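Local coordinates for protein gene activator AphA (Vibrio cholerae, PDB 1YG2) that activates virulence gene expression in the cholera bacterium, probably by binding promoter DNA through a winged-helix domain, at residues M101-V105 / Q106-P110. Sequence-based numbering, arbitrary orientation.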
ATOM      1  N   MET A 101     -15.416   6.837  -5.446  1.00 33.74           N
ATOM      2  CA  MET A 101     -16.814   6.447  -5.356  1.00 36.22           C
ATOM      3  C   MET A 101     -17.714   7.573  -4.871  1.00 37.38           C
ATOM      4  O   MET A 101     -18.882   7.635  -5.232  1.00 40.85           O
ATOM      5  CB  MET A 101     -16.978   5.231  -4.442  1.00 34.40           C
ATOM      6  CG  MET A 101     -16.380   3.944  -5.007  1.00 37.01           C
ATOM      7  SD  MET A 101     -16.856   3.600  -6.734  1.00 36.57           S
ATOM      8  CE  MET A 101     -18.621   3.730  -6.653  1.00 33.56           C
ATOM      9  N   ALA A 102     -17.179   8.463  -4.048  1.00 38.66           N
ATOM     10  CA  ALA A 102     -17.981   9.564  -3.538  1.00 38.86           C
ATOM     11  C   ALA A 102     -18.171  10.617  -4.615  1.00 40.81           C
ATOM     12  O   ALA A 102     -18.917  11.575  -4.422  1.00 38.92           O
ATOM     13  CB  ALA A 102     -17.311  10.182  -2.306  1.00 38.56           C
ATOM     14  N   CYS A 103     -17.501  10.454  -5.750  1.00 42.89           N
ATOM     15  CA  CYS A 103     -17.662  11.432  -6.815  1.00 47.11           C
ATOM     16  C   CYS A 103     -19.050  11.366  -7.434  1.00 50.43           C
ATOM     17  O   CYS A 103     -19.450  12.270  -8.165  1.00 51.44           O
ATOM     18  CB  CYS A 103     -16.599  11.248  -7.890  1.00 42.72           C
ATOM     19  SG  CYS A 103     -15.012  11.907  -7.370  1.00 44.13           S
ATOM     20  N   SER A 104     -19.786  10.299  -7.145  1.00 54.09           N
ATOM     21  CA  SER A 104     -21.136  10.177  -7.679  1.00 58.12           C
ATOM     22  C   SER A 104     -22.072  11.124  -6.924  1.00 59.45           C
ATOM     23  O   SER A 104     -23.135  11.484  -7.424  1.00 60.41           O
ATOM     24  CB  SER A 104     -21.651   8.745  -7.532  1.00 59.97           C
ATOM     25  OG  SER A 104     -22.130   8.512  -6.217  1.00 64.73           O
ATOM     26  N   VAL A 105     -21.672  11.526  -5.721  1.00 60.16           N
ATOM     27  CA  VAL A 105     -22.495  12.416  -4.910  1.00 61.60           C
ATOM     28  C   VAL A 105     -21.788  13.706  -4.505  1.00 62.65           C
ATOM     29  O   VAL A 105     -22.386  14.566  -3.867  1.00 64.34           O
ATOM     30  CB  VAL A 105     -22.978  11.707  -3.623  1.00 62.04           C
ATOM     31  CG1 VAL A 105     -23.836  10.508  -3.982  1.00 62.85           C
ATOM     32  CG2 VAL A 105     -21.781  11.265  -2.786  1.00 61.94           C
ATOM     33  N   GLN A 106     -20.518  13.839  -4.869  1.00 63.69           N
ATOM     34  CA  GLN A 106     -19.747  15.031  -4.526  1.00 64.91           C
ATOM     35  C   GLN A 106     -19.217  15.718  -5.777  1.00 65.97           C
ATOM     36  O   GLN A 106     -19.132  15.107  -6.843  1.00 65.65           O
ATOM     37  CB  GLN A 106     -18.556  14.657  -3.638  1.00 64.20           C
ATOM     38  CG  GLN A 106     -18.904  13.959  -2.333  1.00 65.65           C
ATOM     39  CD  GLN A 106     -19.401  14.913  -1.265  1.00 66.45           C
ATOM     40  OE1 GLN A 106     -20.456  15.528  -1.401  1.00 67.77           O
ATOM     41  NE2 GLN A 106     -18.637  15.040  -0.191  1.00 67.70           N
ATOM     42  N   SER A 107     -18.864  16.991  -5.646  1.00 68.11           N
ATOM     43  CA  SER A 107     -18.311  17.738  -6.768  1.00 70.87           C
ATOM     44  C   SER A 107     -16.962  17.096  -7.043  1.00 71.10           C
ATOM     45  O   SER A 107     -16.077  17.128  -6.194  1.00 71.80           O
ATOM     46  CB  SER A 107     -18.125  19.210  -6.390  1.00 72.15           C
ATOM     47  OG  SER A 107     -17.282  19.345  -5.257  1.00 74.32           O
ATOM     48  N   ALA A 108     -16.812  16.507  -8.224  1.00 72.04           N
ATOM     49  CA  ALA A 108     -15.573  15.830  -8.590  1.00 72.55           C
ATOM     50  C   ALA A 108     -14.383  16.769  -8.766  1.00 72.40           C
ATOM     51  O   ALA A 108     -13.254  16.318  -8.961  1.00 71.72           O
ATOM     52  CB  ALA A 108     -15.791  15.020  -9.865  1.00 72.89           C
ATOM     53  N   GLU A 109     -14.646  18.069  -8.685  1.00 72.95           N
ATOM     54  CA  GLU A 109     -13.622  19.100  -8.852  1.00 74.04           C
ATOM     55  C   GLU A 109     -12.427  18.960  -7.909  1.00 72.31           C
ATOM     56  O   GLU A 109     -11.297  18.773  -8.357  1.00 71.91           O
ATOM     57  CB  GLU A 109     -14.251  20.482  -8.664  1.00 77.39           C
ATOM     58  CG  GLU A 109     -15.775  20.474  -8.738  1.00 82.45           C
ATOM     59  CD  GLU A 109     -16.403  21.701  -8.096  1.00 84.35           C
ATOM     60  OE1 GLU A 109     -16.196  21.916  -6.879  1.00 86.08           O
ATOM     61  OE2 GLU A 109     -17.103  22.450  -8.809  1.00 86.67           O
ATOM     62  N   PRO A 110     -12.662  19.053  -6.586  1.00 70.90           N
ATOM     63  CA  PRO A 110     -11.579  18.935  -5.604  1.00 68.84           C
ATOM     64  C   PRO A 110     -10.766  17.662  -5.780  1.00 67.02           C
ATOM     65  O   PRO A 110      -9.541  17.688  -5.728  1.00 67.67           O
ATOM     66  CB  PRO A 110     -12.318  18.943  -4.264  1.00 69.37           C
ATOM     67  CG  PRO A 110     -13.535  19.736  -4.551  1.00 70.64           C
ATOM     68  CD  PRO A 110     -13.956  19.212  -5.901  1.00 71.02           C
TER
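A102 meets Q106 twice, by backbone and by side chain. Its carbonyl O accepts a weak, bent hydrogen bond from Q106 N (2.8 Å, 121° at the hydrogen) as well as a bond from V105 N (3.0 Å), so two successive amides of the turning chain share one acceptor. The methyl of A102 lies 4.1 Å from Q106 CG, and the same CG sits 3.2 Å from A102 O, so the glutamine chain begins its course against the alanine. C103 reaches the next helix instead: with SG anti to its carbonyl carbon (chi1 -77°), the buried sulfur rests on A108, 4.1 Å from CB, an apolar touch that spans the turn. V105 adds a branched wall beside Q106, its CG2 4.0 Å from Q106 CG. The glutamine chain bends at chi2 (-78°), and its amide OE1 ends up 3.3 Å from V105 O, two acceptors lying near each other without a bond. Beyond Q106, S107 OG gives a weak hydrogen bond to E109 OE1 at the start of the following helix. The second subunit packs against this corner, its Q146 on M101 and S104, its T13 on V105 and its G80 on Q106. The whole forms the short turn by which the chain leaves helix 95-101 and enters the long helix 108-136 of the C-terminal region, far from the chain's centre.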